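Local coordinates for protein HTH-type transcriptional regulator MmpR5 (PDB 4NB5) that binds directly to promoter regions as a homodimeric MarR-type regulator, controlling expression of three MmpS-MmpL transport systems and of its own gene, at residues Ile16-Phe19 against Val20-Gly24; Gly24-Phe27 against Glu28-Leu32; Cys46-Glu49 against Arg50-Ser53; Pro130-Ser133 against Arg134-Arg137. All blocks are in the same frame, centred on the assembly; numbering follows the deposited sequence.

How the interactions relate
From the N terminus, interactions 1 and 2 follow each other along helix 16-28, overlapping at Gly24: the first joins successive turns of the helix, the second ends it and turns the chain toward helix 34-45, beside the bound lipid. Interaction 3 follows, bridging the loop between helix 34-45 and strand 51-52, where the inferred helix-turn-helix region begins. Interaction 4 comes last, at the start of helix 134-159, its centre about 49 Å from that of interaction 3. None nests in or crosses another. All four touch the second subunit, and Arg135 of interaction 4 reaches, across the dimer, the Cys46 of the other copy.

Interaction 1: Ile16-Phe19 against Val20-Gly24; sequences IMEF and VEQMG
One face of the Phe19 ring carries Met23 CG, which sits 3.6 Å from Phe19 CZ and is displaced from the ring centre toward the rim, a CH-pi contact 21° off the ring normal. Met23 SD follows from an oblique direction, 4.7 Å from the centroid of the Phe19 ring, and makes a Met-aromatic contact. The two side chains run alongside each other and point the same way. Phe19 has CG anti to its backbone N (chi1 168°), while Met23 is bent at both chi2 and chi3, which folds its thioether back beside the ring. Beneath this pair runs the i to i+4 bonding of an alpha helix, here the N-terminal helix 16-28 of the MarR-type fold: Val20 N donates to Ile16 O at 3.0 Å and Met23 N to Phe19 O at 2.9 Å. Val20 adds a further apolar contact, its CG2 lying 4.1 Å from Ile16 CG2. Glu18 and Gln22 run side by side, pointing the same way, and Gln22 packs on Leu117 of the second subunit. The buried side faces two partners: Phe19 rests on Val45 of helix 34-45 and Met23 on Leu40, while Gly121 and Leu114 of the second subunit pack on the same two side chains.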
loop_
_atom_site.group_PDB
_atom_site.type_symbol
_atom_site.label_atom_id
_atom_site.label_comp_id
_atom_site.label_asym_id
_atom_site.label_seq_id
_atom_site.Cartn_x
_atom_site.Cartn_y
_atom_site.Cartn_z
ATOM N N ILE B 16 -15.259 26.006 -6.635
ATOM C CA ILE B 16 -14.172 25.066 -6.389
ATOM C C ILE B 16 -13.250 25.470 -5.246
ATOM O O ILE B 16 -12.743 24.605 -4.525
ATOM C CB ILE B 16 -13.323 24.870 -7.655
ATOM C CG1 ILE B 16 -14.038 23.951 -8.644
ATOM C CG2 ILE B 16 -11.957 24.308 -7.297
ATOM C CD1 ILE B 16 -14.671 22.736 -8.018
ATOM N N MET B 17 -12.985 26.757 -5.063
ATOM C CA MET B 17 -12.062 27.087 -3.993
ATOM C C MET B 17 -12.708 26.895 -2.625
ATOM O O MET B 17 -11.997 26.589 -1.674
ATOM C CB MET B 17 -11.427 28.471 -4.144
ATOM C CG MET B 17 -10.149 28.467 -4.997
ATOM S SD MET B 17 -8.987 27.094 -4.701
ATOM C CE MET B 17 -8.318 27.502 -3.087
ATOM N N GLU B 18 -14.033 27.003 -2.526
ATOM C CA GLU B 18 -14.714 26.712 -1.269
ATOM C C GLU B 18 -14.582 25.223 -0.923
ATOM O O GLU B 18 -14.389 24.851 0.234
ATOM C CB GLU B 18 -16.187 27.111 -1.348
ATOM C CG GLU B 18 -16.961 26.866 -0.064
ATOM C CD GLU B 18 -18.372 27.417 -0.121
ATOM O OE1 GLU B 18 -19.086 27.334 0.902
ATOM O OE2 GLU B 18 -18.767 27.936 -1.187
ATOM N N PHE B 19 -14.679 24.370 -1.936
ATOM C CA PHE B 19 -14.492 22.936 -1.741
ATOM C C PHE B 19 -13.055 22.637 -1.289
ATOM O O PHE B 19 -12.825 21.883 -0.336
ATOM C CB PHE B 19 -14.815 22.186 -3.036
ATOM C CG PHE B 19 -14.381 20.754 -3.024
ATOM C CD1 PHE B 19 -15.080 19.811 -2.287
ATOM C CD2 PHE B 19 -13.265 20.354 -3.739
ATOM C CE1 PHE B 19 -14.669 18.496 -2.270
ATOM C CE2 PHE B 19 -12.848 19.048 -3.722
ATOM C CZ PHE B 19 -13.545 18.117 -2.989
ATOM N N VAL B 20 -12.087 23.220 -1.987
ATOM C CA VAL B 20 -10.681 23.014 -1.672
ATOM C C VAL B 20 -10.391 23.472 -0.240
ATOM O O VAL B 20 -9.738 22.771 0.538
ATOM C CB VAL B 20 -9.778 23.757 -2.672
ATOM C CG1 VAL B 20 -8.330 23.782 -2.192
ATOM C CG2 VAL B 20 -9.871 23.106 -4.036
ATOM N N GLU B 21 -10.911 24.643 0.118
ATOM C CA GLU B 21 -10.744 25.173 1.467
ATOM C C GLU B 21 -11.319 24.211 2.507
ATOM O O GLU B 21 -10.712 23.962 3.553
ATOM C CB GLU B 21 -11.451 26.522 1.574
ATOM C CG GLU B 21 -11.304 27.205 2.912
ATOM C CD GLU B 21 -9.966 27.896 3.054
ATOM O OE1 GLU B 21 -9.801 28.661 4.028
ATOM O OE2 GLU B 21 -9.087 27.673 2.190
ATOM N N GLN B 22 -12.496 23.668 2.221
ATOM C CA GLN B 22 -13.163 22.797 3.179
ATOM C C GLN B 22 -12.442 21.468 3.317
ATOM O O GLN B 22 -12.383 20.902 4.406
ATOM C CB GLN B 22 -14.638 22.613 2.815
ATOM C CG GLN B 22 -15.456 23.848 3.150
ATOM C CD GLN B 22 -16.912 23.737 2.734
ATOM O OE1 GLN B 22 -17.443 24.618 2.061
ATOM N NE2 GLN B 22 -17.570 22.665 3.159
ATOM N N MET B 23 -11.866 20.979 2.223
ATOM C CA MET B 23 -11.007 19.797 2.287
ATOM C C MET B 23 -9.785 20.036 3.175
ATOM O O MET B 23 -9.378 19.163 3.941
ATOM C CB MET B 23 -10.573 19.389 0.880
ATOM C CG MET B 23 -11.705 18.773 0.057
ATOM S SD MET B 23 -12.207 17.119 0.631
ATOM C CE MET B 23 -10.805 16.155 0.082
ATOM N N GLY B 24 -9.186 21.219 3.066
ATOM C CA GLY B 24 -8.113 21.583 3.970
ATOM C C GLY B 24 -8.568 21.527 5.422
ATOM O O GLY B 24 -7.872 20.980 6.270
#

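Interaction 2: Gly24-Phe27 against Glu28-Leu32; sequences GGYF and ESRSL. With 2JT (1,3-dihydroxypropan-2-yl octadecanoate), chain E.
Arg30 lays its guanidinium flat over one face of the Tyr26 ring, the planes 14° apart and Arg30 CZ 3.8 Å from the ring centroid, a stacked cation-pi pair. The side chain runs extended from CG to NE, and chi4 (74°) then turns the guanidinium onto the ring. The overlap is offset: Arg30 NH1 lies over the rim, 3.2 Å from Tyr26 CD2, and Arg30 CD contributes a CH-pi contact to the same face. A Schellman motif ends helix 16-28 here, with Ser31 in the positive-phi C-prime position. Its two bonds run from Leu32 N to Phe27 O and from Ser31 N to Glu28 O. Phe27 O also accepts from Arg30 N, which reaches it from the opposite face of the carbonyl plane to Leu32 N. The turn brings Leu32 back over the helix end, so that its CB meets Phe27 CD2 at 3.8 Å.

Tyr26 and Arg30 both belong to the pocket of the bound 1,3-dihydroxypropan-2-yl octadecanoate. The lipid chain passes the edge of the Tyr26 ring, with C11 4.0 Å from Tyr26 CE1; its exact placing beside Arg30 is doubtful. The far end of the guanidinium is engaged by Glu113 of the second subunit, in a salt bridge to Arg30 NH2; this second anchor should favour the flat pose on the ring. Tyr26 O takes two donors. Ser29 OG comes from above the carbonyl plane, whereas Arg30 NH1 lies in that plane, on a lone pair, 3.0 Å from Tyr26 O.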
loop_
_atom_site.group_PDB
_atom_site.type_symbol
_atom_site.label_atom_id
_atom_site.label_comp_id
_atom_site.label_asym_id
_atom_site.label_seq_id
_atom_site.Cartn_x
_atom_site.Cartn_y
_atom_site.Cartn_z
ATOM N N GLY B 24 -9.186 21.219 3.066
ATOM C CA GLY B 24 -8.113 21.583 3.970
ATOM C C GLY B 24 -8.568 21.527 5.422
ATOM O O GLY B 24 -7.872 20.980 6.270
ATOM N N GLY B 25 -9.748 22.069 5.706
ATOM C CA GLY B 25 -10.260 22.072 7.068
ATOM C C GLY B 25 -10.535 20.666 7.573
ATOM O O GLY B 25 -10.313 20.363 8.744
ATOM N N TYR B 26 -11.007 19.802 6.680
ATOM C CA TYR B 26 -11.266 18.402 7.029
ATOM C C TYR B 26 -9.986 17.714 7.493
ATOM O O TYR B 26 -9.976 16.981 8.489
ATOM C CB TYR B 26 -11.861 17.659 5.826
ATOM C CG TYR B 26 -12.167 16.208 6.109
ATOM C CD1 TYR B 26 -11.204 15.228 5.923
ATOM C CD2 TYR B 26 -13.411 15.822 6.595
ATOM C CE1 TYR B 26 -11.474 13.904 6.200
ATOM C CE2 TYR B 26 -13.690 14.504 6.872
ATOM C CZ TYR B 26 -12.721 13.549 6.675
ATOM O OH TYR B 26 -12.994 12.231 6.953
ATOM N N PHE B 27 -8.894 17.963 6.779
ATOM C CA PHE B 27 -7.608 17.380 7.137
ATOM C C PHE B 27 -7.085 17.969 8.446
ATOM O O PHE B 27 -6.706 17.233 9.352
ATOM C CB PHE B 27 -6.580 17.572 6.018
ATOM C CG PHE B 27 -6.542 16.436 5.012
ATOM C CD1 PHE B 27 -7.685 16.043 4.340
ATOM C CD2 PHE B 27 -5.352 15.787 4.738
ATOM C CE1 PHE B 27 -7.646 15.009 3.413
ATOM C CE2 PHE B 27 -5.302 14.755 3.822
ATOM C CZ PHE B 27 -6.450 14.367 3.160
ATOM N N GLU B 28 -7.078 19.295 8.553
ATOM C CA GLU B 28 -6.512 19.942 9.736
ATOM C C GLU B 28 -7.273 19.578 11.008
ATOM O O GLU B 28 -6.689 19.503 12.089
ATOM C CB GLU B 28 -6.474 21.459 9.578
ATOM C CG GLU B 28 -5.631 22.127 10.663
ATOM C CD GLU B 28 -5.999 23.573 10.888
ATOM O OE1 GLU B 28 -5.916 24.358 9.922
ATOM O OE2 GLU B 28 -6.372 23.925 12.027
ATOM N N SER B 29 -8.572 19.345 10.885
ATOM C CA SER B 29 -9.398 19.055 12.053
ATOM C C SER B 29 -9.058 17.679 12.614
ATOM O O SER B 29 -9.428 17.342 13.745
ATOM C CB SER B 29 -10.886 19.146 11.701
ATOM O OG SER B 29 -11.306 18.041 10.915
ATOM N N ARG B 30 -8.333 16.898 11.818
ATOM C CA ARG B 30 -7.925 15.550 12.191
ATOM C C ARG B 30 -6.420 15.421 12.341
ATOM O O ARG B 30 -5.854 14.336 12.172
ATOM C CB ARG B 30 -8.439 14.578 11.143
ATOM C CG ARG B 30 -9.927 14.519 11.180
ATOM C CD ARG B 30 -10.535 13.727 10.056
ATOM N NE ARG B 30 -11.962 13.610 10.300
ATOM C CZ ARG B 30 -12.839 14.592 10.136
ATOM N NH1 ARG B 30 -12.448 15.785 9.693
ATOM N NH2 ARG B 30 -14.117 14.382 10.407
ATOM N N SER B 31 -5.786 16.539 12.673
ATOM C CA SER B 31 -4.361 16.589 12.964
ATOM C C SER B 31 -3.490 16.276 11.755
ATOM O O SER B 31 -2.302 16.007 11.904
ATOM C CB SER B 31 -4.016 15.643 14.121
ATOM O OG SER B 31 -4.873 15.875 15.229
ATOM N N LEU B 32 -4.070 16.324 10.557
ATOM C CA LEU B 32 -3.271 16.261 9.343
ATOM C C LEU B 32 -3.043 17.690 8.851
ATOM O O LEU B 32 -3.638 18.627 9.377
ATOM C CB LEU B 32 -3.971 15.408 8.283
ATOM C CG LEU B 32 -4.180 13.936 8.660
ATOM C CD1 LEU B 32 -4.900 13.201 7.537
ATOM C CD2 LEU B 32 -2.850 13.263 8.987
HETATM C C10 2JT E . -8.096 10.633 4.965
HETATM C C13 2JT E . -8.162 10.974 8.979
HETATM C C15 2JT E . -10.325 10.095 9.847
HETATM C C17 2JT E . -11.121 10.104 12.179
HETATM C C20 2JT E . -13.937 12.574 13.031
HETATM C C21 2JT E . -15.196 11.935 13.439
HETATM C C22 2JT E . -16.400 12.573 12.724
HETATM C C24 2JT E . -17.461 14.704 12.124
HETATM O O01 2JT E . -7.548 7.996 6.559
HETATM C C02 2JT E . -7.960 8.089 5.437
HETATM O O03 2JT E . -7.074 7.607 4.536
HETATM C C04 2JT E . -7.219 6.729 3.654
HETATM C C05 2JT E . -8.301 5.760 4.025
HETATM O O06 2JT E . -9.322 5.803 3.111
HETATM C C07 2JT E . -5.726 6.204 3.770
HETATM O O08 2JT E . -5.565 5.284 3.018
HETATM C C09 2JT E . -8.859 9.239 4.865
HETATM C C11 2JT E . -8.397 11.359 6.288
HETATM C C12 2JT E . -8.079 10.420 7.536
HETATM C C14 2JT E . -8.806 9.982 9.924
HETATM C C16 2JT E . -11.032 9.384 10.901
HETATM C C18 2JT E . -11.870 11.339 12.088
HETATM C C19 2JT E . -12.678 11.724 13.350
HETATM C C23 2JT E . -16.757 13.929 13.143
HETATM C C25 2JT E . -17.364 16.156 12.591
#

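Interaction 3: Cys46-Glu49 against Arg50-Ser53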
loop_
_atom_site.group_PDB
_atom_site.type_symbol
_atom_site.label_atom_id
_atom_site.label_comp_id
_atom_site.label_asym_id
_atom_site.label_seq_id
_atom_site.Cartn_x
_atom_site.Cartn_y
_atom_site.Cartn_z
ATOM N N CYS B 46 -9.490 19.628 -10.424
ATOM C CA CYS B 46 -8.714 20.361 -11.419
ATOM C C CYS B 46 -8.909 19.811 -12.833
ATOM O O CYS B 46 -9.320 18.666 -13.036
ATOM C CB CYS B 46 -7.231 20.347 -11.051
ATOM S SG CYS B 46 -6.521 18.692 -10.975
ATOM N N ASP B 47 -8.614 20.657 -13.813
ATOM C CA ASP B 47 -8.678 20.270 -15.212
ATOM C C ASP B 47 -7.525 20.977 -15.911
ATOM O O ASP B 47 -7.430 22.199 -15.844
ATOM C CB ASP B 47 -10.005 20.706 -15.820
ATOM C CG ASP B 47 -10.150 20.278 -17.262
ATOM O OD1 ASP B 47 -9.962 19.079 -17.542
ATOM O OD2 ASP B 47 -10.444 21.141 -18.115
ATOM N N PRO B 48 -6.618 20.213 -16.541
ATOM C CA PRO B 48 -6.631 18.754 -16.656
ATOM C C PRO B 48 -6.358 18.069 -15.329
ATOM O O PRO B 48 -5.859 18.699 -14.394
ATOM C CB PRO B 48 -5.489 18.471 -17.639
ATOM C CG PRO B 48 -4.555 19.597 -17.454
ATOM C CD PRO B 48 -5.412 20.796 -17.155
ATOM N N GLU B 49 -6.662 16.782 -15.266
ATOM C CA GLU B 49 -6.472 16.016 -14.047
ATOM C C GLU B 49 -5.010 15.971 -13.626
ATOM O O GLU B 49 -4.706 16.048 -12.438
ATOM C CB GLU B 49 -7.040 14.610 -14.215
ATOM C CG GLU B 49 -8.530 14.623 -14.506
ATOM C CD GLU B 49 -9.137 13.240 -14.584
ATOM O OE1 GLU B 49 -8.482 12.271 -14.149
ATOM O OE2 GLU B 49 -10.276 13.126 -15.085
ATOM N N ARG B 50 -4.093 15.860 -14.581
ATOM C CA ARG B 50 -2.684 15.867 -14.226
ATOM C C ARG B 50 -2.162 17.299 -14.060
ATOM O O ARG B 50 -2.459 18.179 -14.865
ATOM C CB ARG B 50 -1.852 15.099 -15.257
ATOM C CG ARG B 50 -1.374 15.927 -16.423
ATOM C CD ARG B 50 -0.330 15.166 -17.212
ATOM N NE ARG B 50 0.314 16.008 -18.210
ATOM C CZ ARG B 50 1.360 15.636 -18.937
ATOM N NH1 ARG B 50 1.887 14.428 -18.779
ATOM N NH2 ARG B 50 1.882 16.474 -19.823
ATOM N N GLN B 51 -1.388 17.513 -13.001
ATOM C CA GLN B 51 -0.857 18.830 -12.664
ATOM C C GLN B 51 0.630 18.744 -12.350
ATOM O O GLN B 51 1.072 17.826 -11.650
ATOM C CB GLN B 51 -1.573 19.387 -11.428
ATOM C CG GLN B 51 -3.071 19.526 -11.578
ATOM C CD GLN B 51 -3.471 20.870 -12.148
ATOM O OE1 GLN B 51 -3.183 21.913 -11.559
ATOM N NE2 GLN B 51 -4.136 20.855 -13.291
ATOM N N SER B 52 1.402 19.716 -12.831
ATOM C CA SER B 52 2.819 19.787 -12.492
ATOM C C SER B 52 3.027 20.337 -11.090
ATOM O O SER B 52 2.159 21.021 -10.539
ATOM C CB SER B 52 3.557 20.682 -13.490
ATOM O OG SER B 52 3.281 22.048 -13.229
ATOM N N SER B 53 4.190 20.053 -10.515
ATOM C CA SER B 53 4.536 20.556 -9.191
ATOM C C SER B 53 4.408 22.079 -9.135
ATOM O O SER B 53 3.889 22.641 -8.163
ATOM C CB SER B 53 5.964 20.143 -8.823
ATOM O OG SER B 53 6.040 18.754 -8.563
#
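The one hydrogen bond between residues 46-49 and 50-53 comes from the side-chain amide of Gln51: NE2 donates to Pro48 O at 3.0 Å, with an N-H...O angle of 146°. The donor lies in the carbonyl plane of Pro48, while the oxygen is tilted 20° out of the Gln51 amide plane. A bend at chi2 (-89°) turns the amide back toward the loop. Van der Waals contacts flank this bond. Cys46 SG touches Gln51 CG at 3.6 Å, and the Pro48 ring, which follows a cis peptide bond, crosses the Gln51 side chain at about a right angle, Pro48 CD 4.1 Å from Gln51 NE2. The ionic contacts lead elsewhere: Glu49 pairs with Arg94, and Arg50 with Glu21 of the third subunit while also making a cation-pi contact with Tyr92. Beyond the loop, Gln51 pairs with Phe93 in the antiparallel sheet and Ser52 stands at the N-cap of helix 53-59, where the inferred helix-turn-helix DNA-binding region starts. With Gln51 OE1 taking a hydrogen bond from Trp42 NE1 of helix 34-45, both ends of the buried amide are used, which fixes its rotation and ties the loop carbonyl to the preceding helix.

Interaction 4: Pro130-Ser133 against Arg134-Arg137; sequences PQRS and RRLR
Arg137 and Arg135 both fold back from the first turn of helix 134-159 onto backbone carbonyls of residues 130-133, but they approach differently. Arg137, bent at chi3 (-62°), grips Pro130 O end-on with two nitrogens, NH1 at 3.0 Å and NH2 at 3.1 Å from that one oxygen. Pro130 O lies in the guanidinium plane, although NH2 stands above the plane of the carbonyl. One guanidinium face lies over the Ser133 backbone, and Arg137 NH1 is 3.3 Å from Ser133 CB. As Ser133 N also donates to Pro130 O, three donors converge there. Arg135 uses a single nitrogen: its NH2 sits on a lone pair of Arg132 O, 3.0 Å away and in the carbonyl plane. Arg132 runs obliquely to it, their guanidinium planes 34° apart.

Two waters bridge this helix start. One accepts from Arg135 N and NE and lies close enough to Gln131 O to donate to it, though it has other acceptors in reach; the other accepts from Leu136 N and donates to Arg132 O at 2.7 Å. The first regular i to i+4 bond, Arg137 N to Ser133 O at 3.0 Å, follows.

Ser133 and Leu136 lean on Leu122 of helix 99-124. In the second subunit Arg132 NE donates to Val45 O, and Arg135 NH1 and NH2 to Leu43 O and Cys46 O, at the end of its helix 34-45 and just past it, while Arg135 also packs on Leu95 of its strand 92-95.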
loop_
_atom_site.group_PDB
_atom_site.type_symbol
_atom_site.label_atom_id
_atom_site.label_comp_id
_atom_site.label_asym_id
_atom_site.label_seq_id
_atom_site.Cartn_x
_atom_site.Cartn_y
_atom_site.Cartn_z
ATOM N N PRO B 130 -4.169 -12.428 32.617
ATOM C CA PRO B 130 -4.824 -12.316 31.311
ATOM C C PRO B 130 -5.839 -11.168 31.212
ATOM O O PRO B 130 -6.071 -10.689 30.102
ATOM C CB PRO B 130 -5.499 -13.685 31.116
ATOM C CG PRO B 130 -5.354 -14.416 32.407
ATOM C CD PRO B 130 -4.268 -13.777 33.196
ATOM N N GLN B 131 -6.421 -10.727 32.326
ATOM C CA GLN B 131 -7.332 -9.583 32.310
ATOM C C GLN B 131 -6.656 -8.329 31.743
ATOM O O GLN B 131 -7.302 -7.498 31.091
ATOM C CB GLN B 131 -7.840 -9.263 33.717
ATOM C CG GLN B 131 -8.769 -10.318 34.311
ATOM C CD GLN B 131 -8.024 -11.294 35.197
ATOM O OE1 GLN B 131 -6.866 -11.616 34.945
ATOM N NE2 GLN B 131 -8.685 -11.755 36.256
ATOM N N ARG B 132 -5.359 -8.187 31.995
ATOM C CA ARG B 132 -4.640 -6.985 31.577
ATOM C C ARG B 132 -4.528 -6.925 30.058
ATOM O O ARG B 132 -4.408 -5.841 29.480
ATOM C CB ARG B 132 -3.249 -6.930 32.195
ATOM C CG ARG B 132 -2.563 -5.588 32.031
ATOM C CD ARG B 132 -1.238 -5.513 32.768
ATOM N NE ARG B 132 -0.410 -4.416 32.269
ATOM C CZ ARG B 132 0.884 -4.274 32.523
ATOM N NH1 ARG B 132 1.515 -5.149 33.308
ATOM N NH2 ARG B 132 1.550 -3.256 32.000
ATOM N N SER B 133 -4.565 -8.086 29.417
ATOM C CA SER B 133 -4.421 -8.183 27.960
ATOM C C SER B 133 -5.746 -8.110 27.197
ATOM O O SER B 133 -5.754 -8.177 25.966
ATOM C CB SER B 133 -3.704 -9.483 27.581
ATOM O OG SER B 133 -2.309 -9.368 27.750
ATOM N N ARG B 134 -6.857 -7.963 27.913
ATOM C CA ARG B 134 -8.164 -7.912 27.276
ATOM C C ARG B 134 -8.256 -6.830 26.193
ATOM O O ARG B 134 -8.797 -7.077 25.121
ATOM C CB ARG B 134 -9.263 -7.677 28.303
ATOM C CG ARG B 134 -10.657 -7.774 27.720
ATOM C CD ARG B 134 -11.711 -7.334 28.724
ATOM N NE ARG B 134 -13.062 -7.402 28.170
ATOM C CZ ARG B 134 -14.152 -6.947 28.783
ATOM N NH1 ARG B 134 -14.064 -6.377 29.979
ATOM N NH2 ARG B 134 -15.335 -7.057 28.195
ATOM N N ARG B 135 -7.755 -5.635 26.481
ATOM C CA ARG B 135 -7.812 -4.542 25.506
ATOM C C ARG B 135 -7.098 -4.896 24.202
ATOM O O ARG B 135 -7.607 -4.626 23.108
ATOM C CB ARG B 135 -7.193 -3.272 26.093
ATOM C CG ARG B 135 -7.999 -2.637 27.217
ATOM C CD ARG B 135 -7.094 -1.765 28.077
ATOM N NE ARG B 135 -6.192 -2.586 28.887
ATOM C CZ ARG B 135 -5.170 -2.127 29.597
ATOM N NH1 ARG B 135 -4.882 -0.833 29.610
ATOM N NH2 ARG B 135 -4.427 -2.980 30.304
ATOM N N LEU B 136 -5.916 -5.493 24.312
ATOM C CA LEU B 136 -5.158 -5.876 23.127
ATOM C C LEU B 136 -5.850 -6.993 22.359
ATOM O O LEU B 136 -5.826 -7.003 21.126
ATOM C CB LEU B 136 -3.749 -6.317 23.499
ATOM C CG LEU B 136 -2.760 -5.193 23.807
ATOM C CD1 LEU B 136 -1.534 -5.770 24.495
ATOM C CD2 LEU B 136 -2.349 -4.434 22.556
ATOM N N ARG B 137 -6.435 -7.950 23.075
ATOM C CA ARG B 137 -7.144 -9.035 22.403
ATOM C C ARG B 137 -8.322 -8.484 21.612
ATOM O O ARG B 137 -8.577 -8.920 20.485
ATOM C CB ARG B 137 -7.626 -10.102 23.390
ATOM C CG ARG B 137 -6.513 -10.956 23.954
ATOM C CD ARG B 137 -7.054 -12.217 24.650
ATOM N NE ARG B 137 -7.901 -11.900 25.800
ATOM C CZ ARG B 137 -7.450 -11.671 27.036
ATOM N NH1 ARG B 137 -6.155 -11.722 27.305
ATOM N NH2 ARG B 137 -8.300 -11.387 28.011
HETATM O O HOH W 1 -7.437 -5.030 29.612
HETATM O O HOH W 2 -4.367 -5.045 26.869
#